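Local coordinates for uncharacterized protein (Acinetobacter baumannii, PDB 4L3U) that is of unknown function but belongs to the DUF4844 family and folds as a compact bundle of five helices, at residues V55-A59 with T104-F108; V19-E24 with F62-Q67. All blocks are in the same frame, centred on the assembly; numbering follows the deposited sequence.

Overall arrangement
Helix 45-68 takes part in both contacts. Its residues 55-59 face helix 95-112 in interaction 1, and its residues 62-67, about two turns further on, face helix 14-27 in interaction 2. Interaction 1 lies about 3 Å from the centre of the chain, and all six of its touching residues are buried. Interaction 2 is about 14 Å from that centre and only partly buried. The first is a parallel pair set wide apart and bridged by phenylalanine rings. The second is a closer antiparallel pair, with aliphatic packing inside and polar chains at its margin. The two meet where Phe108 touches Leu23 and Phe62.

Interaction 1 (V55-A59 with T104-F108); sequences VADTA and TFESF
The Phe108 ring enters with its edge toward helix 45-68, and the backbone carbonyl oxygen Val55 O lies at that edge, in the ring plane, 3.8 Å from Phe108 CZ. One face of the Phe105 ring is taken by its own neighbour one turn on: Phe108 CE2 sits over its centre. This is a core contact of the helical bundle. The two helix segments run almost parallel, at 8°, with axes 11.4 Å apart, and the two rings span much of that gap. Phe108 CG is anti to its carbonyl carbon (chi1 -82°). The ring therefore slants back toward the start of its helix, and CZ comes to Val55 O and Ala59. Ala59 CB packs against Phe108 CZ at 3.9 Å. Thr58 reaches both rings: its methyl CG2 lies 3.8 Å from Phe108 CE2, and its hydroxyl OG1 is 3.7 Å from Phe105 CZ. That hydroxyl also makes a weak hydrogen bond to Lys54 O. Leu81 of helix 74-86 packs on both phenylalanines, and Phe26 meets Phe108 edge-to-face. At the N-terminal end of the contact, Thr104 turns its OG1 back to Gln100 O, while its methyl CG2 lies 3.9 Å from Val55 CG1.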
# COMPACT_ATOMS: atom_id res chain seq x y z
N VAL A 55 1.17 -5.07 3.92
CA VAL A 55 0.23 -3.95 3.94
C VAL A 55 -0.01 -3.54 5.38
O VAL A 55 -0.07 -2.36 5.69
CB VAL A 55 -1.12 -4.32 3.26
CG1 VAL A 55 -2.16 -3.22 3.46
CG2 VAL A 55 -0.92 -4.59 1.78
N ALA A 56 -0.15 -4.53 6.25
CA ALA A 56 -0.36 -4.28 7.66
C ALA A 56 0.84 -3.54 8.24
O ALA A 56 0.68 -2.67 9.08
CB ALA A 56 -0.60 -5.59 8.40
N ASP A 57 2.03 -3.89 7.77
CA ASP A 57 3.26 -3.26 8.26
C ASP A 57 3.27 -1.77 7.94
O ASP A 57 3.64 -0.95 8.78
CB ASP A 57 4.51 -3.93 7.68
CG ASP A 57 4.66 -5.38 8.11
OD1 ASP A 57 4.13 -5.75 9.17
OD2 ASP A 57 5.33 -6.15 7.39
N THR A 58 2.88 -1.41 6.72
CA THR A 58 2.84 -0.02 6.31
C THR A 58 1.75 0.74 7.06
O THR A 58 1.95 1.89 7.44
CB THR A 58 2.59 0.10 4.80
OG1 THR A 58 3.60 -0.63 4.10
CG2 THR A 58 2.62 1.56 4.37
N ALA A 59 0.61 0.10 7.25
CA ALA A 59 -0.47 0.68 8.04
C ALA A 59 0.02 0.98 9.46
O ALA A 59 -0.29 2.04 10.01
CB ALA A 59 -1.65 -0.28 8.09
N THR A 104 -4.43 -0.94 -3.50
CA THR A 104 -4.46 -1.02 -2.05
C THR A 104 -3.69 0.15 -1.43
O THR A 104 -4.15 0.76 -0.47
CB THR A 104 -3.88 -2.37 -1.55
OG1 THR A 104 -4.69 -3.44 -2.04
CG2 THR A 104 -3.83 -2.44 -0.03
N PHE A 105 -2.53 0.47 -2.00
CA PHE A 105 -1.72 1.57 -1.49
C PHE A 105 -2.32 2.93 -1.84
O PHE A 105 -2.02 3.93 -1.18
CB PHE A 105 -0.29 1.48 -2.02
CG PHE A 105 0.64 0.74 -1.10
CD1 PHE A 105 0.61 -0.64 -1.02
CD2 PHE A 105 1.56 1.43 -0.31
CE1 PHE A 105 1.47 -1.32 -0.17
CE2 PHE A 105 2.42 0.75 0.53
CZ PHE A 105 2.37 -0.62 0.60
N GLU A 106 -3.15 2.97 -2.87
CA GLU A 106 -3.83 4.21 -3.24
C GLU A 106 -4.81 4.58 -2.14
O GLU A 106 -5.07 5.76 -1.91
CB GLU A 106 -4.56 4.05 -4.58
CG GLU A 106 -3.67 4.23 -5.80
CD GLU A 106 -4.41 3.98 -7.11
OE1 GLU A 106 -5.52 3.40 -7.08
OE2 GLU A 106 -3.87 4.36 -8.17
N SER A 107 -5.34 3.57 -1.46
CA SER A 107 -6.27 3.80 -0.37
C SER A 107 -5.58 4.55 0.77
O SER A 107 -6.20 5.38 1.42
CB SER A 107 -6.85 2.48 0.13
OG SER A 107 -7.55 1.80 -0.90
N PHE A 108 -4.30 4.26 0.98
CA PHE A 108 -3.51 4.98 1.98
C PHE A 108 -3.50 6.46 1.65
O PHE A 108 -3.66 7.29 2.54
CB PHE A 108 -2.06 4.47 2.02
CG PHE A 108 -1.86 3.23 2.84
CD1 PHE A 108 -2.39 3.11 4.11
CD2 PHE A 108 -1.11 2.17 2.34
CE1 PHE A 108 -2.20 1.96 4.87
CE2 PHE A 108 -0.91 1.02 3.08
CZ PHE A 108 -1.46 0.92 4.35

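Interaction 2 (V19-E24 with F62-Q67); sequences VIQQLE and FIALYQ
The side chains of Leu23 and Ile63 lie alongside each other, pointing opposite ways, and this is the tight part of the contact. Leu23 CB lies 3.7 Å from Ile63 CG1. The branch methyl Leu23 CD1 reaches further across and meets Phe62 CB, also at 3.7 Å. The Phe62 ring itself turns off toward Leu77 and Val80 of helix 74-86. One turn along, Tyr66 offers a ring face to Val19. The methyl Val19 CG1 stands 4.0 Å from the ring centroid, 23° off the normal and offset toward the rim, which makes a CH-pi contact. Val19 CG1 is anti to its backbone N (chi1 175°), and this branch is the one that reaches the ring. The pair is an antiparallel helix packing within the all-helical bundle: the segments of helix 14-27 and helix 45-68 cross at -163°, with axes 9.8 Å apart. Helix 95-112 closes the inner side, where Ile111 touches Val19 and Val112 touches both Phe62 and Tyr66. The outer side is partly open to solvent, and around Ile20 it is looser. Ile20 runs along it with an extended chain. Its CG1 rests 3.9 Å from Tyr66 CB, and its end methyl CD1 lies against the aliphatic part of Gln67, an exposed residue. The branch methyls of Ile20 and Ile63 are further apart, 4.2 Å between the two CG2 atoms. Glu24 is the exception on this side. It bends at chi2 and lays its carboxylate close across the end of Ile63, with OE2 3.5 Å from Ile63 CD1, a plain van der Waals contact. The charge is met from its own helix, by a salt bridge from Glu24 OE1 to Lys27 NZ.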
# COMPACT_ATOMS: atom_id res chain seq x y z
N VAL A 19 -8.03 9.11 11.58
CA VAL A 19 -7.13 8.50 10.62
C VAL A 19 -6.59 7.19 11.20
O VAL A 19 -6.56 6.17 10.52
CB VAL A 19 -5.97 9.45 10.23
CG1 VAL A 19 -4.97 8.76 9.32
CG2 VAL A 19 -6.50 10.70 9.54
N ILE A 20 -6.19 7.23 12.47
CA ILE A 20 -5.69 6.03 13.14
C ILE A 20 -6.75 4.93 13.17
O ILE A 20 -6.43 3.76 12.99
CB ILE A 20 -5.19 6.34 14.58
CG1 ILE A 20 -3.86 7.10 14.52
CG2 ILE A 20 -5.00 5.05 15.39
CD1 ILE A 20 -3.31 7.53 15.88
N GLN A 21 -8.02 5.29 13.37
CA GLN A 21 -9.10 4.30 13.36
C GLN A 21 -9.25 3.69 11.98
O GLN A 21 -9.50 2.49 11.84
CB GLN A 21 -10.42 4.93 13.82
CG GLN A 21 -10.45 5.30 15.29
N GLN A 22 -9.11 4.52 10.95
CA GLN A 22 -9.19 4.05 9.57
C GLN A 22 -8.06 3.07 9.29
O GLN A 22 -8.27 2.04 8.64
CB GLN A 22 -9.09 5.22 8.60
CG GLN A 22 -10.23 6.21 8.66
CD GLN A 22 -10.11 7.28 7.59
OE1 GLN A 22 -9.44 8.30 7.78
NE2 GLN A 22 -10.74 7.04 6.45
N LEU A 23 -6.87 3.40 9.76
CA LEU A 23 -5.68 2.58 9.53
C LEU A 23 -5.76 1.24 10.25
O LEU A 23 -5.34 0.22 9.73
CB LEU A 23 -4.42 3.33 9.98
CG LEU A 23 -4.03 4.54 9.14
CD1 LEU A 23 -3.00 5.39 9.87
CD2 LEU A 23 -3.48 4.09 7.79
N GLU A 24 -6.28 1.27 11.47
CA GLU A 24 -6.42 0.05 12.26
C GLU A 24 -7.38 -0.92 11.58
O GLU A 24 -7.11 -2.12 11.51
CB GLU A 24 -6.94 0.40 13.66
CG GLU A 24 -5.95 1.19 14.51
CD GLU A 24 -4.82 0.33 15.06
OE1 GLU A 24 -4.75 -0.87 14.73
OE2 GLU A 24 -3.99 0.87 15.83
N PHE A 62 2.30 4.09 9.61
CA PHE A 62 1.54 5.34 9.58
C PHE A 62 0.96 5.65 10.96
O PHE A 62 0.93 6.81 11.38
CB PHE A 62 0.41 5.27 8.55
CG PHE A 62 0.85 5.53 7.13
CD1 PHE A 62 1.24 6.80 6.73
CD2 PHE A 62 0.84 4.52 6.18
CE1 PHE A 62 1.63 7.05 5.43
CE2 PHE A 62 1.23 4.76 4.88
CZ PHE A 62 1.62 6.03 4.50
N ILE A 63 0.49 4.62 11.65
CA ILE A 63 -0.09 4.79 12.98
C ILE A 63 0.96 5.34 13.94
O ILE A 63 0.69 6.28 14.68
CB ILE A 63 -0.68 3.46 13.51
CG1 ILE A 63 -1.89 3.07 12.66
CG2 ILE A 63 -1.10 3.60 14.97
CD1 ILE A 63 -2.38 1.66 12.88
N ALA A 64 2.16 4.77 13.89
CA ALA A 64 3.26 5.20 14.74
C ALA A 64 3.61 6.65 14.47
O ALA A 64 4.02 7.38 15.38
CB ALA A 64 4.48 4.32 14.49
N LEU A 65 3.46 7.07 13.22
CA LEU A 65 3.73 8.45 12.85
C LEU A 65 2.70 9.38 13.48
O LEU A 65 3.06 10.36 14.12
CB LEU A 65 3.73 8.59 11.32
CG LEU A 65 3.88 10.00 10.76
CD1 LEU A 65 5.11 10.69 11.32
CD2 LEU A 65 3.94 9.94 9.25
N TYR A 66 1.42 9.06 13.30
CA TYR A 66 0.35 9.90 13.83
C TYR A 66 0.32 9.91 15.35
O TYR A 66 -0.18 10.85 15.96
CB TYR A 66 -1.01 9.44 13.31
CG TYR A 66 -1.33 9.98 11.93
CD1 TYR A 66 -1.91 11.22 11.77
CD2 TYR A 66 -1.05 9.23 10.80
CE1 TYR A 66 -2.21 11.72 10.51
CE2 TYR A 66 -1.34 9.71 9.53
CZ TYR A 66 -1.92 10.95 9.40
OH TYR A 66 -2.21 11.44 8.14
N GLN A 67 0.85 8.86 15.96
CA GLN A 67 0.94 8.80 17.41
C GLN A 67 2.03 9.72 17.94
O GLN A 67 1.93 10.21 19.06
CB GLN A 67 1.19 7.37 17.87
CG GLN A 67 -0.04 6.49 17.80
CD GLN A 67 0.26 5.05 18.12
OE1 GLN A 67 1.42 4.63 18.13
NE2 GLN A 67 -0.78 4.28 18.40